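Side-chain contacts in molybdenum ABC transporter, periplasmic molybdenum-binding protein (Vibrio cholerae, PDB 4RXL), which probably captures molybdate or tungstate in the periplasm, as the solute-binding component of an ABC transporter, and binds tungstate: residues L101-A104 and A105-Q108; A137-W140 and P141-E144; A219-Q222 and I223-R226. All blocks are in the same frame, centred on the assembly; numbering follows the deposited sequence.

Interaction 1 of 3, residues L101-A104 and A105-Q108; sequences LQDA and AAWQ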
loop_
_atom_site.group_PDB
_atom_site.type_symbol
_atom_site.label_atom_id
_atom_site.label_comp_id
_atom_site.label_asym_id
_atom_site.label_seq_id
_atom_site.Cartn_x
_atom_site.Cartn_y
_atom_site.Cartn_z
ATOM N N LEU A 101 6.474 5.434 21.177
ATOM C CA LEU A 101 6.149 6.161 19.948
ATOM C C LEU A 101 5.797 7.630 20.208
ATOM O O LEU A 101 5.956 8.466 19.326
ATOM C CB LEU A 101 5.004 5.471 19.197
ATOM C CG LEU A 101 5.318 4.100 18.580
ATOM C CD1 LEU A 101 4.056 3.346 18.166
ATOM C CD2 LEU A 101 6.231 4.214 17.371
ATOM N N GLN A 102 5.338 7.953 21.419
ATOM C CA GLN A 102 4.960 9.328 21.738
ATOM C C GLN A 102 6.136 10.124 22.291
ATOM O O GLN A 102 5.991 11.317 22.575
ATOM C CB GLN A 102 3.750 9.406 22.697
ATOM C CG GLN A 102 3.716 8.398 23.835
ATOM C CD GLN A 102 3.019 7.110 23.440
ATOM O OE1 GLN A 102 1.864 7.128 23.014
ATOM N NE2 GLN A 102 3.720 5.985 23.567
ATOM N N ASP A 103 7.284 9.455 22.418
ATOM C CA ASP A 103 8.538 10.041 22.923
ATOM C C ASP A 103 9.348 10.555 21.725
ATOM O O ASP A 103 10.134 9.829 21.110
ATOM C CB ASP A 103 9.321 8.968 23.715
ATOM C CG ASP A 103 10.594 9.497 24.380
ATOM O OD1 ASP A 103 10.862 10.719 24.341
ATOM O OD2 ASP A 103 11.333 8.662 24.951
ATOM N N ALA A 104 9.132 11.821 21.395
ATOM C CA ALA A 104 9.777 12.448 20.252
ATOM C C ALA A 104 11.286 12.315 20.305
ATOM O O ALA A 104 11.928 12.207 19.266
ATOM C CB ALA A 104 9.390 13.918 20.180
ATOM N N ALA A 105 11.847 12.339 21.511
ATOM C CA ALA A 105 13.291 12.210 21.696
ATOM C C ALA A 105 13.812 10.816 21.351
ATOM O O ALA A 105 14.941 10.673 20.891
ATOM C CB ALA A 105 13.676 12.570 23.124
ATOM N N ALA A 106 12.996 9.788 21.565
ATOM C CA ALA A 106 13.400 8.430 21.218
ATOM C C ALA A 106 13.401 8.239 19.693
ATOM O O ALA A 106 14.199 7.457 19.171
ATOM C CB ALA A 106 12.485 7.416 21.880
ATOM N N TRP A 107 12.502 8.934 18.992
ATOM C CA TRP A 107 12.522 8.961 17.521
ATOM C C TRP A 107 13.803 9.626 17.014
ATOM O O TRP A 107 14.437 9.125 16.104
ATOM C CB TRP A 107 11.329 9.719 16.945
ATOM C CG TRP A 107 10.046 9.005 16.951
ATOM C CD1 TRP A 107 9.108 9.030 17.927
ATOM C CD2 TRP A 107 9.516 8.188 15.905
ATOM N NE1 TRP A 107 8.022 8.258 17.570
ATOM C CE2 TRP A 107 8.253 7.723 16.336
ATOM C CE3 TRP A 107 9.994 7.773 14.648
ATOM C CZ2 TRP A 107 7.439 6.898 15.545
ATOM C CZ3 TRP A 107 9.179 6.936 13.863
ATOM C CH2 TRP A 107 7.926 6.505 14.325
ATOM N N GLN A 108 14.206 10.740 17.615
ATOM C CA GLN A 108 15.365 11.467 17.107
ATOM C C GLN A 108 16.669 10.721 17.396
ATOM O O GLN A 108 17.633 10.850 16.648
ATOM C CB GLN A 108 15.385 12.908 17.642
ATOM C CG GLN A 108 14.051 13.642 17.461
ATOM C CD GLN A 108 14.170 15.019 16.822
ATOM O OE1 GLN A 108 14.778 15.183 15.759
ATOM N NE2 GLN A 108 13.550 16.014 17.452
#

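Interaction 2 of 3, residues A137-W140 and P141-E144; sequences AGVW and PELE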
loop_
_atom_site.group_PDB
_atom_site.type_symbol
_atom_site.label_atom_id
_atom_site.label_comp_id
_atom_site.label_asym_id
_atom_site.label_seq_id
_atom_site.Cartn_x
_atom_site.Cartn_y
_atom_site.Cartn_z
ATOM N N ALA A 137 0.491 9.888 17.556
ATOM C CA ALA A 137 1.583 9.762 18.556
ATOM C C ALA A 137 2.018 11.097 19.197
ATOM O O ALA A 137 2.727 11.116 20.216
ATOM C CB ALA A 137 2.801 9.114 17.931
ATOM N N GLY A 138 1.611 12.215 18.599
ATOM C CA GLY A 138 1.963 13.531 19.134
ATOM C C GLY A 138 3.385 13.950 18.796
ATOM O O GLY A 138 3.970 14.809 19.478
ATOM N N VAL A 139 3.928 13.386 17.719
ATOM C CA VAL A 139 5.330 13.578 17.350
ATOM C C VAL A 139 5.501 14.107 15.913
ATOM O O VAL A 139 6.619 14.218 15.435
ATOM C CB VAL A 139 6.124 12.270 17.542
ATOM C CG1 VAL A 139 5.734 11.238 16.495
ATOM C CG2 VAL A 139 7.620 12.510 17.493
ATOM N N TRP A 140 4.406 14.468 15.241
ATOM C CA TRP A 140 4.485 14.912 13.848
ATOM C C TRP A 140 5.287 16.222 13.676
ATOM O O TRP A 140 6.224 16.247 12.889
ATOM C CB TRP A 140 3.089 15.010 13.225
ATOM C CG TRP A 140 3.079 15.606 11.854
ATOM C CD1 TRP A 140 2.567 16.818 11.500
ATOM C CD2 TRP A 140 3.600 15.025 10.652
ATOM N NE1 TRP A 140 2.726 17.026 10.153
ATOM C CE2 TRP A 140 3.363 15.942 9.612
ATOM C CE3 TRP A 140 4.252 13.826 10.354
ATOM C CZ2 TRP A 140 3.749 15.698 8.301
ATOM C CZ3 TRP A 140 4.627 13.587 9.044
ATOM C CH2 TRP A 140 4.375 14.519 8.037
ATOM N N PRO A 141 4.948 17.295 14.419
ATOM C CA PRO A 141 5.706 18.546 14.233
ATOM C C PRO A 141 7.234 18.396 14.308
ATOM O O PRO A 141 7.944 19.086 13.584
ATOM C CB PRO A 141 5.184 19.435 15.361
ATOM C CG PRO A 141 3.801 18.937 15.608
ATOM C CD PRO A 141 3.900 17.452 15.444
ATOM N N GLU A 142 7.724 17.499 15.160
ATOM C CA GLU A 142 9.156 17.164 15.228
ATOM C C GLU A 142 9.700 16.374 14.020
ATOM O O GLU A 142 10.809 16.621 13.569
ATOM C CB GLU A 142 9.453 16.364 16.501
ATOM C CG GLU A 142 9.466 17.196 17.783
ATOM C CD GLU A 142 8.210 17.051 18.630
ATOM O OE1 GLU A 142 7.201 16.512 18.140
ATOM O OE2 GLU A 142 8.240 17.480 19.801
ATOM N N LEU A 143 8.925 15.417 13.521
ATOM C CA LEU A 143 9.366 14.525 12.444
ATOM C C LEU A 143 9.067 15.046 11.049
ATOM O O LEU A 143 9.652 14.565 10.085
ATOM C CB LEU A 143 8.679 13.161 12.586
ATOM C CG LEU A 143 9.108 12.332 13.790
ATOM C CD1 LEU A 143 8.276 11.065 13.842
ATOM C CD2 LEU A 143 10.589 12.002 13.739
ATOM N N GLU A 144 8.113 15.969 10.950
ATOM C CA GLU A 144 7.794 16.717 9.734
ATOM C C GLU A 144 9.042 17.006 8.871
ATOM O O GLU A 144 9.045 16.790 7.660
ATOM C CB GLU A 144 7.164 18.049 10.175
ATOM C CG GLU A 144 6.998 19.133 9.119
ATOM C CD GLU A 144 5.709 18.993 8.341
ATOM O OE1 GLU A 144 4.748 19.725 8.662
ATOM O OE2 GLU A 144 5.655 18.153 7.419
#

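Interaction 3 of 3, residues A219-Q222 and I223-R226; sequences AAQQ and ILQR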
loop_
_atom_site.group_PDB
_atom_site.type_symbol
_atom_site.label_atom_id
_atom_site.label_comp_id
_atom_site.label_asym_id
_atom_site.label_seq_id
_atom_site.Cartn_x
_atom_site.Cartn_y
_atom_site.Cartn_z
ATOM N N ALA A 219 -10.536 -18.592 -3.635
ATOM C CA ALA A 219 -9.196 -18.894 -4.144
ATOM C C ALA A 219 -8.277 -17.682 -4.107
ATOM O O ALA A 219 -7.134 -17.767 -3.648
ATOM C CB ALA A 219 -9.285 -19.431 -5.559
ATOM N N ALA A 220 -8.787 -16.535 -4.529
ATOM C CA ALA A 220 -7.992 -15.315 -4.539
ATOM C C ALA A 220 -7.771 -14.824 -3.100
ATOM O O ALA A 220 -6.710 -14.321 -2.757
ATOM C CB ALA A 220 -8.660 -14.226 -5.367
ATOM N N GLN A 221 -8.802 -14.955 -2.268
ATOM C CA GLN A 221 -8.683 -14.498 -0.891
ATOM C C GLN A 221 -7.651 -15.319 -0.137
ATOM O O GLN A 221 -6.940 -14.750 0.675
ATOM C CB GLN A 221 -10.049 -14.530 -0.190
ATOM C CG GLN A 221 -11.026 -13.488 -0.741
ATOM C CD GLN A 221 -10.556 -12.048 -0.525
ATOM O OE1 GLN A 221 -10.247 -11.666 0.602
ATOM N NE2 GLN A 221 -10.496 -11.243 -1.606
ATOM N N GLN A 222 -7.542 -16.608 -0.447
ATOM C CA GLN A 222 -6.536 -17.454 0.214
ATOM C C GLN A 222 -5.134 -16.989 -0.184
ATOM O O GLN A 222 -4.253 -16.905 0.658
ATOM C CB GLN A 222 -6.746 -18.945 -0.072
ATOM C CG GLN A 222 -7.835 -19.566 0.782
ATOM C CD GLN A 222 -8.066 -21.036 0.460
ATOM O OE1 GLN A 222 -7.845 -21.480 -0.676
ATOM N NE2 GLN A 222 -8.519 -21.801 1.448
ATOM N N ILE A 223 -4.942 -16.630 -1.452
ATOM C CA ILE A 223 -3.649 -16.090 -1.886
ATOM C C ILE A 223 -3.339 -14.777 -1.179
ATOM O O ILE A 223 -2.240 -14.612 -0.661
ATOM C CB ILE A 223 -3.596 -15.975 -3.419
ATOM C CG1 ILE A 223 -3.479 -17.361 -4.016
ATOM C CG2 ILE A 223 -2.436 -15.076 -3.836
ATOM C CD1 ILE A 223 -3.903 -17.466 -5.466
ATOM N N LEU A 224 -4.292 -13.843 -1.147
ATOM C CA LEU A 224 -4.093 -12.580 -0.430
ATOM C C LEU A 224 -3.754 -12.865 1.030
ATOM O O LEU A 224 -2.856 -12.247 1.568
ATOM C CB LEU A 224 -5.341 -11.695 -0.505
ATOM C CG LEU A 224 -5.576 -11.060 -1.886
ATOM C CD1 LEU A 224 -7.022 -10.634 -2.100
ATOM C CD2 LEU A 224 -4.630 -9.901 -2.073
ATOM N N GLN A 225 -4.458 -13.779 1.682
ATOM C CA GLN A 225 -4.115 -14.121 3.094
ATOM C C GLN A 225 -2.671 -14.629 3.232
ATOM O O GLN A 225 -1.978 -14.291 4.188
ATOM C CB GLN A 225 -5.087 -15.142 3.709
ATOM C CG GLN A 225 -6.588 -14.825 3.674
ATOM C CD GLN A 225 -6.946 -13.385 4.016
ATOM O OE1 GLN A 225 -6.547 -12.867 5.061
ATOM N NE2 GLN A 225 -7.728 -12.737 3.144
ATOM N N ARG A 226 -2.198 -15.407 2.267
ATOM C CA ARG A 226 -0.848 -15.972 2.353
ATOM C C ARG A 226 0.246 -14.928 2.201
ATOM O O ARG A 226 1.350 -15.093 2.733
ATOM C CB ARG A 226 -0.664 -17.101 1.345
ATOM C CG ARG A 226 -1.479 -18.308 1.764
ATOM C CD ARG A 226 -0.953 -19.568 1.147
ATOM N NE ARG A 226 -1.339 -19.686 -0.249
ATOM C CZ ARG A 226 -2.403 -20.370 -0.687
ATOM N NH1 ARG A 226 -2.630 -20.442 -1.992
ATOM N NH2 ARG A 226 -3.243 -20.965 0.147
HETATM O O HOH W 1 -4.891 -22.163 -1.520
#

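Interaction 1 of 3, residues L101-A104 and A105-Q108
Asp103 O is gripped by two backbone donors of the helix that follows it: Ala106 N at 2.9 Å, which approaches from above the carbonyl plane, and Trp107 N, whose bond is weak. The same residue is the N-cap, and its side chain turns forward as well. With CG placed opposite the backbone N (chi1 -176°), the carboxylate reaches over the first turn, where Asp103 OD1 takes a weak capping bond from Ala105 N at 3.4 Å. Asp103 OD2 meanwhile lies against the methyl of Ala106, 3.5 Å from its CB. This is a side-chain N-cap, though a weak one, beside the ordinary first-turn bonds of the backbone carbonyl, and the negative carboxylate would be expected to suit the amino end of a helix. A second link reaches further back. Trp107 swings its indole toward the preceding loop, CG lying opposite its own carbonyl carbon (chi1 -77°), and Trp107 NE1 donates to Leu101 O at 2.7 Å. The acceptor lies almost in the indole plane and the N-H points at it fairly straight (158°). Beside this bond Leu101 adds an apolar contact, its CD2 methyl resting 3.5 Å from Trp107 CZ2, so the loop holds the indole by a carbonyl and a methyl together. Deeper in the helix, Gln108 N bonds Ala104 O, while Gln108 OE1 accepts from Arg146. The buried indole meets Phe99 edge-to-face, touches Val139, and bridges from helix 104-111 to Leu88 of strand 78-91 and Leu143 of helix 140-143.

Interaction 2 of 3, residues A137-W140 and P141-E144
Val139 and Trp140 offer their carbonyls to a single short helical turn: Gly138, with positive phi, ends helix 125-137 in a Schellman motif, Val139 is the N-cap of helix 140-143, and Glu144 is the first residue to depart from helical angles. Val139 O accepts from Leu143 N at 3.2 Å, with the donor in the carbonyl plane. Trp140 O takes Glu144 N at 2.7 Å, nearly along the C=O axis, as well as a weak bond from Leu143 N. Among the side chains, Val139 and Leu143 cross obliquely, Val139 CG1 standing 3.7 Å from Leu143 CD1, and both pack against Leu134 of helix 125-137. The indole of Trp140 instead extends along the turn, CG opposite the backbone N (chi1 173°), and lies over Glu144. Glu144 CA sits 4.3 Å from the centroid of the six-membered ring, almost on its normal, a CH-pi contact. The bent Glu144 chain then carries its carboxylate above the same face of the indole, where Glu144 OE2 lies 3.2 Å from Trp140 CZ2, the two planes 62° apart. Chemically, then, the turn joins an aliphatic pair to an aromatic-aliphatic contact: the CH-pi approach of Glu144 CA is what favours the ring, while the carboxylate above it makes no hydrogen bond to the indole.

Interaction 3 of 3, residues A219-Q222 and I223-R226
Gln222 and Arg226, four residues apart, are joined twice, by backbone and by water. Arg226 N donates to Gln222 O at 3.0 Å, and the same oxygen lies over one face of the guanidinium, toward its rim. Further out, water 1 donates to Gln222 OE1 at 3.1 Å and accepts from Arg226 NH2 at 2.6 Å, sitting in the guanidinium plane at its edge. The bend of Arg226 at chi3 (-77°) turns the group back toward Gln222. The helical ladder accounts for the other backbone donors: Leu224 N reaches Ala220 O at 2.9 Å with a nearly straight N-H (173°), Gln225 N reaches Gln221 O at 2.8 Å, and Ile223 N holds Ala219 O only weakly. The amide of Gln221 folds back beside Leu224, with NE2 3.6 Å from Leu224 CD1, yet its hydrogens go elsewhere, to Leu215 O and, weakly, to Leu81 O. Helix 15-28 touches the inner face of this helix through Leu21, Ala20, Asp24 and Ala17, while Tyr214 of helix 206-215 meets Ala220 and Ile223, so that helix 218-226 packs against both.

From the N terminus, interaction 1 comes first, where the loop after strand 78-91 turns into helix 104-111. Interaction 2 follows at the corner between helices 125-137 and 140-143, and interaction 3 comes last, near the C terminus. The first two form at the starts of their helices, whereas interaction 3 is a set of i to i+4 contacts inside one helix; all run in series, with no nesting or crossing. Interactions 1 and 2 nevertheless meet where the two helices begin, Ala104 CA lying 3.5 Å from Val139 CG2 and Ala104 CB 3.7 Å from Glu142 CD. Interaction 3 stands apart, its nearest atoms about 23 Å from interaction 1 and about 27 Å from interaction 2, and joins the C-terminal helix to helix 15-28.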